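Local coordinates for protein flavodoxin (Streptococcus pneumoniae serotype 4, PDB 5LJL) that binds FMN and probably serves as a low-potential electron donor to a number of redox enzymes, at residues I7-A10 / T16-I19; D67-F72 / D104-V109. One frame throughout, in Å; residues are numbered along the deposited sequence.

Interaction 1 of 2, residues I7-A10 / T16-I19. With PO4 (phosphate ion), chain B.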
ATOM      1  N   ILE A   7       2.032  -6.192   3.269  1.00 10.36           N
ATOM      2  CA  ILE A   7       2.060  -5.277   2.126  1.00 10.39           C
ATOM      3  C   ILE A   7       1.550  -6.027   0.901  1.00 12.07           C
ATOM      4  O   ILE A   7       2.100  -7.123   0.553  1.00 11.85           O
ATOM      5  CB  ILE A   7       3.517  -4.741   1.890  1.00 11.55           C
ATOM      6  CG1 ILE A   7       4.059  -4.009   3.118  1.00 12.15           C
ATOM      7  CG2 ILE A   7       3.633  -3.880   0.618  1.00 11.79           C
ATOM      8  CD1 ILE A   7       5.538  -3.620   2.997  1.00 13.39           C
ATOM      9  N   VAL A   8       0.519  -5.498   0.254  1.00 11.31           N
ATOM     10  CA  VAL A   8      -0.052  -6.132  -0.950  1.00 11.84           C
ATOM     11  C   VAL A   8       0.161  -5.185  -2.093  1.00 11.47           C
ATOM     12  O   VAL A   8      -0.220  -4.000  -1.988  1.00 10.78           O
ATOM     13  CB  VAL A   8      -1.527  -6.490  -0.734  1.00 12.77           C
ATOM     14  CG1 VAL A   8      -2.098  -7.152  -1.997  1.00 13.11           C
ATOM     15  CG2 VAL A   8      -1.660  -7.376   0.491  1.00 13.41           C
ATOM     16  N   PHE A   9       0.725  -5.676  -3.186  1.00  9.68           N
ATOM     17  CA  PHE A   9       1.054  -4.827  -4.315  1.00 10.91           C
ATOM     18  C   PHE A   9       0.453  -5.308  -5.645  1.00 10.91           C
ATOM     19  O   PHE A   9       0.126  -6.511  -5.813  1.00 11.78           O
ATOM     20  CB  PHE A   9       2.574  -4.599  -4.488  1.00 11.10           C
ATOM     21  CG  PHE A   9       3.339  -5.801  -4.964  1.00 11.99           C
ATOM     22  CD1 PHE A   9       3.419  -6.090  -6.319  1.00 12.58           C
ATOM     23  CD2 PHE A   9       3.958  -6.639  -4.038  1.00 12.41           C
ATOM     24  CE1 PHE A   9       4.141  -7.210  -6.740  1.00 12.97           C
ATOM     25  CE2 PHE A   9       4.674  -7.759  -4.443  1.00 12.49           C
ATOM     26  CZ  PHE A   9       4.739  -8.037  -5.793  1.00 12.68           C
ATOM     27  N   ALA A  10       0.275  -4.373  -6.552  1.00 12.28           N
ATOM     28  CA  ALA A  10       0.019  -4.648  -7.963  1.00 12.72           C
ATOM     29  C   ALA A  10       1.079  -3.844  -8.743  1.00 12.34           C
ATOM     30  O   ALA A  10       1.314  -2.666  -8.419  1.00 13.31           O
ATOM     31  CB  ALA A  10      -1.370  -4.216  -8.337  1.00 13.47           C
ATOM     32  N   THR A  16       5.962  -0.088  -8.994  1.00 10.23           N
ATOM     33  CA  THR A  16       5.216  -0.236  -7.777  1.00 11.23           C
ATOM     34  C   THR A  16       5.726  -1.361  -6.936  1.00 11.67           C
ATOM     35  O   THR A  16       5.749  -1.247  -5.719  1.00 12.15           O
ATOM     36  CB  THR A  16       3.671  -0.301  -8.032  1.00 10.55           C
ATOM     37  OG1 THR A  16       3.285   0.886  -8.755  1.00  9.93           O
ATOM     38  CG2 THR A  16       2.909  -0.380  -6.735  1.00 11.48           C
ATOM     39  N   GLU A  17       6.203  -2.456  -7.553  1.00 12.41           N
ATOM     40  CA  GLU A  17       6.841  -3.515  -6.800  1.00 12.86           C
ATOM     41  C   GLU A  17       8.103  -3.041  -6.040  1.00 12.54           C
ATOM     42  O   GLU A  17       8.265  -3.336  -4.820  1.00 13.15           O
ATOM     43  CB  GLU A  17       7.155  -4.795  -7.625  1.00 14.56           C
ATOM     44  CG  GLU A  17       7.692  -5.885  -6.755  1.00 15.90           C
ATOM     45  CD  GLU A  17       7.967  -7.213  -7.408  1.00 19.58           C
ATOM     46  OE1 GLU A  17       7.739  -7.383  -8.622  1.00 21.50           O
ATOM     47  OE2 GLU A  17       8.372  -8.116  -6.595  1.00 22.95           O
ATOM     48  N   GLU A  18       8.889  -2.223  -6.705  1.00 13.43           N
ATOM     49  CA  GLU A  18      10.122  -1.700  -6.137  1.00 15.31           C
ATOM     50  C   GLU A  18       9.804  -0.802  -4.914  1.00 14.26           C
ATOM     51  O   GLU A  18      10.465  -0.861  -3.876  1.00 13.65           O
ATOM     52  CB  GLU A  18      10.855  -0.859  -7.155  1.00 16.99           C
ATOM     53  CG  GLU A  18      12.121  -0.313  -6.603  1.00 22.32           C
ATOM     54  CD  GLU A  18      13.048   0.180  -7.655  1.00 28.76           C
ATOM     55  OE1 GLU A  18      14.251  -0.120  -7.498  1.00 34.65           O
ATOM     56  OE2 GLU A  18      12.575   0.870  -8.596  1.00 28.61           O
ATOM     57  N   ILE A  19       8.752  -0.023  -5.050  1.00 12.77           N
ATOM     58  CA  ILE A  19       8.259   0.845  -3.963  1.00 12.83           C
ATOM     59  C   ILE A  19       7.793   0.053  -2.780  1.00 12.47           C
ATOM     60  O   ILE A  19       8.100   0.430  -1.633  1.00 12.79           O
ATOM     61  CB  ILE A  19       7.163   1.752  -4.539  1.00 14.16           C
ATOM     62  CG1 ILE A  19       7.785   2.827  -5.478  1.00 14.42           C
ATOM     63  CG2 ILE A  19       6.211   2.284  -3.483  1.00 17.62           C
ATOM     64  CD1 ILE A  19       6.707   3.439  -6.406  1.00 14.84           C
TER
HETATM   65  P   PO4 B 201       4.126   0.009 -12.278  1.00 12.35           P
HETATM   66  O1  PO4 B 201       4.255  -0.878 -11.101  1.00 13.12           O
HETATM   67  O2  PO4 B 201       5.443   0.148 -13.014  1.00 12.42           O
HETATM   68  O3  PO4 B 201       3.655   1.352 -11.860  1.00 13.94           O
HETATM   69  O4  PO4 B 201       3.160  -0.549 -13.203  1.00 12.17           O

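Interaction 2 of 2, residues D67-F72 / D104-V109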
ATOM      1  N   ASP A  67      -6.728  -4.219 -13.085  1.00 14.33           N
ATOM      2  CA  ASP A  67      -7.666  -5.295 -13.273  1.00 15.88           C
ATOM      3  C   ASP A  67      -7.571  -6.304 -12.143  1.00 14.53           C
ATOM      4  O   ASP A  67      -8.563  -6.744 -11.570  1.00 18.58           O
ATOM      5  CB  ASP A  67      -7.387  -6.019 -14.609  1.00 18.26           C
ATOM      6  CG  ASP A  67      -7.756  -5.210 -15.789  1.00 19.92           C
ATOM      7  OD1 ASP A  67      -7.350  -5.651 -16.943  1.00 24.72           O
ATOM      8  OD2 ASP A  67      -8.481  -4.152 -15.664  1.00 17.85           O
ATOM      9  N   GLU A  68      -6.335  -6.693 -11.818  1.00 15.91           N
ATOM     10  CA  GLU A  68      -6.082  -7.712 -10.824  1.00 15.88           C
ATOM     11  C   GLU A  68      -6.403  -7.234  -9.369  1.00 16.01           C
ATOM     12  O   GLU A  68      -6.459  -8.055  -8.437  1.00 18.30           O
ATOM     13  CB  GLU A  68      -4.614  -8.180 -10.937  1.00 16.61           C
ATOM     14  CG  GLU A  68      -3.541  -7.114 -10.688  1.00 17.05           C
ATOM     15  CD  GLU A  68      -3.080  -6.316 -11.919  1.00 16.22           C
ATOM     16  OE1 GLU A  68      -3.843  -6.221 -12.880  1.00 17.34           O
ATOM     17  OE2 GLU A  68      -1.914  -5.793 -11.944  1.00 15.80           O
ATOM     18  N   MET A  69      -6.561  -5.929  -9.189  1.00 14.02           N
ATOM     19  CA  MET A  69      -6.970  -5.315  -7.937  1.00 14.78           C
ATOM     20  C   MET A  69      -8.492  -5.254  -7.757  1.00 14.63           C
ATOM     21  O   MET A  69      -8.951  -5.068  -6.631  1.00 14.65           O
ATOM     22  CB  MET A  69      -6.354  -3.908  -7.698  1.00 15.37           C
ATOM     23  CG  MET A  69      -4.915  -3.924  -7.207  1.00 16.51           C
ATOM     24  SD  MET A  69      -4.869  -4.583  -5.502  1.00 16.58           S
ATOM     25  CE  MET A  69      -3.211  -4.143  -5.021  1.00 19.19           C
ATOM     26  N   MET A  70      -9.284  -5.445  -8.809  1.00 16.54           N
ATOM     27  CA  MET A  70     -10.738  -5.265  -8.666  1.00 17.65           C
ATOM     28  C   MET A  70     -11.360  -6.222  -7.653  1.00 15.17           C
ATOM     29  O   MET A  70     -12.081  -5.795  -6.774  1.00 14.85           O
ATOM     30  CB  MET A  70     -11.442  -5.345 -10.027  1.00 22.76           C
ATOM     31  CG  MET A  70     -11.433  -3.993 -10.746  1.00 25.51           C
ATOM     32  SD  MET A  70     -12.468  -4.004 -12.293  1.00 35.73           S
ATOM     33  CE  MET A  70     -13.802  -5.043 -11.739  1.00 35.90           C
ATOM     34  N   ASP A  71     -11.017  -7.481  -7.719  1.00 15.59           N
ATOM     35  CA  ASP A  71     -11.484  -8.468  -6.744  1.00 18.98           C
ATOM     36  C   ASP A  71     -10.991  -8.233  -5.301  1.00 15.87           C
ATOM     37  O   ASP A  71     -11.709  -8.372  -4.350  1.00 13.92           O
ATOM     38  CB  ASP A  71     -11.017  -9.861  -7.171  1.00 25.39           C
ATOM     39  CG  ASP A  71     -12.102 -10.655  -7.731  1.00 35.29           C
ATOM     40  OD1 ASP A  71     -12.356 -11.718  -7.128  1.00 57.45           O
ATOM     41  OD2 ASP A  71     -12.765 -10.211  -8.695  1.00 36.11           O
ATOM     42  N   PHE A  72      -9.705  -7.859  -5.175  1.00 14.52           N
ATOM     43  CA  PHE A  72      -9.084  -7.575  -3.901  1.00 12.20           C
ATOM     44  C   PHE A  72      -9.804  -6.350  -3.245  1.00 11.73           C
ATOM     45  O   PHE A  72     -10.078  -6.344  -2.076  1.00 12.90           O
ATOM     46  CB  PHE A  72      -7.584  -7.313  -4.134  1.00 12.13           C
ATOM     47  CG  PHE A  72      -6.814  -7.155  -2.849  1.00 11.74           C
ATOM     48  CD1 PHE A  72      -6.324  -8.255  -2.184  1.00 11.30           C
ATOM     49  CD2 PHE A  72      -6.676  -5.895  -2.258  1.00 11.35           C
ATOM     50  CE1 PHE A  72      -5.649  -8.151  -0.991  1.00 11.59           C
ATOM     51  CE2 PHE A  72      -6.021  -5.765  -1.044  1.00 11.70           C
ATOM     52  CZ  PHE A  72      -5.512  -6.894  -0.398  1.00 10.96           C
ATOM     53  N   ASP A 104      -5.559   7.037  -4.101  1.00 13.17           N
ATOM     54  CA  ASP A 104      -6.652   7.737  -3.463  1.00 13.59           C
ATOM     55  C   ASP A 104      -7.838   6.809  -3.249  1.00 12.84           C
ATOM     56  O   ASP A 104      -8.468   6.813  -2.175  1.00 11.66           O
ATOM     57  CB  ASP A 104      -7.080   8.960  -4.285  1.00 16.12           C
ATOM     58  CG  ASP A 104      -6.150  10.088  -4.176  1.00 17.67           C
ATOM     59  OD1 ASP A 104      -5.165  10.072  -3.397  1.00 18.84           O
ATOM     60  OD2 ASP A 104      -6.408  11.062  -4.924  1.00 21.29           O
ATOM     61  N   ASP A 105      -8.161   5.994  -4.242  1.00 11.89           N
ATOM     62  CA  ASP A 105      -9.293   5.067  -4.117  1.00 12.83           C
ATOM     63  C   ASP A 105      -9.105   4.024  -3.016  1.00 12.29           C
ATOM     64  O   ASP A 105     -10.043   3.703  -2.291  1.00 12.54           O
ATOM     65  CB  ASP A 105      -9.530   4.377  -5.443  1.00 14.88           C
ATOM     66  CG  ASP A 105      -9.987   5.334  -6.539  1.00 17.66           C
ATOM     67  OD1 ASP A 105     -10.390   6.479  -6.250  1.00 19.71           O
ATOM     68  OD2 ASP A 105      -9.814   4.895  -7.666  1.00 24.34           O
ATOM     69  N   PHE A 106      -7.879   3.517  -2.885  1.00 11.79           N
ATOM     70  CA  PHE A 106      -7.565   2.537  -1.812  1.00 10.61           C
ATOM     71  C   PHE A 106      -7.519   3.222  -0.448  1.00 10.64           C
ATOM     72  O   PHE A 106      -7.894   2.592   0.575  1.00 11.15           O
ATOM     73  CB  PHE A 106      -6.294   1.735  -2.105  1.00 11.05           C
ATOM     74  CG  PHE A 106      -6.547   0.437  -2.791  1.00  9.94           C
ATOM     75  CD1 PHE A 106      -7.024  -0.633  -2.045  1.00  9.96           C
ATOM     76  CD2 PHE A 106      -6.410   0.273  -4.148  1.00 11.26           C
ATOM     77  CE1 PHE A 106      -7.253  -1.877  -2.656  1.00 10.21           C
ATOM     78  CE2 PHE A 106      -6.635  -0.946  -4.766  1.00  9.97           C
ATOM     79  CZ  PHE A 106      -7.075  -2.049  -4.022  1.00 10.43           C
ATOM     80  N   ASP A 107      -7.071   4.487  -0.384  1.00 11.03           N
ATOM     81  CA  ASP A 107      -7.155   5.249   0.887  1.00 12.62           C
ATOM     82  C   ASP A 107      -8.622   5.252   1.359  1.00 11.92           C
ATOM     83  O   ASP A 107      -8.926   4.938   2.528  1.00 13.01           O
ATOM     84  CB  ASP A 107      -6.580   6.647   0.670  1.00 14.91           C
ATOM     85  CG  ASP A 107      -6.558   7.484   1.914  1.00 17.48           C
ATOM     86  OD1 ASP A 107      -6.850   7.036   3.010  1.00 17.41           O
ATOM     87  OD2 ASP A 107      -6.160   8.636   1.756  1.00 23.62           O
ATOM     88  N   ARG A 108      -9.558   5.572   0.456  1.00 12.41           N
ATOM     89  CA  ARG A 108     -10.980   5.665   0.820  1.00 13.95           C
ATOM     90  C   ARG A 108     -11.587   4.349   1.223  1.00 13.29           C
ATOM     91  O   ARG A 108     -12.344   4.289   2.202  1.00 13.96           O
ATOM     92  CB  ARG A 108     -11.779   6.324  -0.319  1.00 17.57           C
ATOM     93  CG  ARG A 108     -11.398   7.764  -0.546  1.00 20.49           C
ATOM     94  CD  ARG A 108     -12.047   8.744   0.449  1.00 27.81           C
ATOM     95  NE  ARG A 108     -11.955  10.154  -0.054  1.00 40.46           N
ATOM     96  CZ  ARG A 108     -12.870  11.138   0.086  1.00 39.77           C
ATOM     97  NH1 ARG A 108     -14.027  10.951   0.730  1.00 40.90           N
ATOM     98  NH2 ARG A 108     -12.627  12.337  -0.450  1.00 40.82           N
ATOM     99  N   VAL A 109     -11.276   3.277   0.508  1.00 12.36           N
ATOM    100  CA  VAL A 109     -11.770   1.980   0.884  1.00 11.91           C
ATOM    101  C   VAL A 109     -11.270   1.546   2.255  1.00 10.78           C
ATOM    102  O   VAL A 109     -12.055   0.982   3.074  1.00 10.98           O
ATOM    103  CB  VAL A 109     -11.633   0.916  -0.249  1.00 11.94           C
ATOM    104  CG1 VAL A 109     -10.257   0.348  -0.304  1.00 13.87           C
ATOM    105  CG2 VAL A 109     -12.621  -0.225   0.008  1.00 11.84           C
TER

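Interaction 1 of 2, residues I7-A10 / T16-I19
F9 of strand 4-9 is covered by E17 from the first turn of helix 15-29. The link is a CH-pi contact: E17 CG lies over one face of the F9 ring, offset toward the rim, 4.0 Å from the ring centroid. Beyond it E17 CD comes to 3.7 Å from F9 CZ, with the carboxylate plane only 19° from that of the ring, so the acidic group rides almost flat along the aromatic rim. E17 can do this because its CG is anti to the backbone N (chi1 -175°) and the chain continues extended, which lays CG and the carboxylate along the ring.

A second packing contact sets T16 CG2 against the carbonyl oxygen of A10, 3.3 Å away. That oxygen is buried with no hydrogen-bond partner in the model, which probably carries some energetic cost.

Strand 4-9, the loop after it and helix 15-29 open a beta-alpha-beta unit, and the loop is the phosphate-binding loop of the flavodoxin fold, which in relatives holds the FMN phosphate.

Polar contact goes to a phosphate ion. T16 N donates to its O1 at 2.8 Å with an N-H...O angle of 160°, and T16 OG1, standing beside the backbone N, gives a longer bond of 3.2 Å to phosphate O3. S11, M12, T13 and N15 complete the grip, and the helix start would probably add favourable polarisation.

Interaction 2 of 2, residues D67-F72 / D104-V109
M69 and F106 meet as sulfur against aromatic ring, and with F72 they make a small worked example of two helices that touch through long side chains while their backbones stay well apart. Even the closest pair of CA atoms, those of M69 and F106, is separated by 10.0 Å.

Along helix 67-77, M69 comes first. Its side chain sets out toward the other helix and bends at chi2 (-69°), which brings the sulfur back beside the ring. M69 SD lies 3.7 Å from F106 CZ and 4.8 Å from the centroid of the F106 ring, 58° off the ring normal, an oblique Met-aromatic contact. M69 CB adds a looser touch, 4.2 Å from F106 CZ, so that the root of the side chain and its sulfur both border the same corner of the ring.

One turn later comes F72. With its CG anti to the backbone N, chi1 -174° lays the ring across the path of F106, and its CD2 corner stands 4.1 Å from F106 CE1. F106 CE1 arrives at the edge of the F72 ring, near its plane, and the two side chains run at about a right angle.

The outer end of the F106 ring thus abuts both residues, CZ and CE2 against M69 and CE1 against F72. All three also pack on V55 of strand 52-56, which places the contact where two helices lie side by side on one face of the parallel sheet of the flavodoxin fold; L76 extends F106's packing along helix 67-77.

No hydrogen bond or salt bridge crosses between the segments, and only 125 Å² is buried, so the contact rests on dispersion and a Met-aromatic attraction, with no polar bond to fix its geometry.

In the fold
The two interactions illustrate how a doubly wound sheet is packed: helix 15-29 is joined to the strand 4-9 in interaction 1, whereas interaction 2 pairs helices 67-77 and 101-113. Their centres are 13 Å apart, yet they touch directly through the strand and its exit. A10 CB lies 3.7 Å from M69 CG, and V8 CG1 is 3.8 Å from F72 CZ, so M69 and F72 serve both the neighbouring helix and strand 4-9. The phosphate belongs to interaction 1 alone, at the start of helix 15-29, while interaction 2 touches A10, just before the loop that holds the phosphate, through M69, but makes no contact with the ion itself.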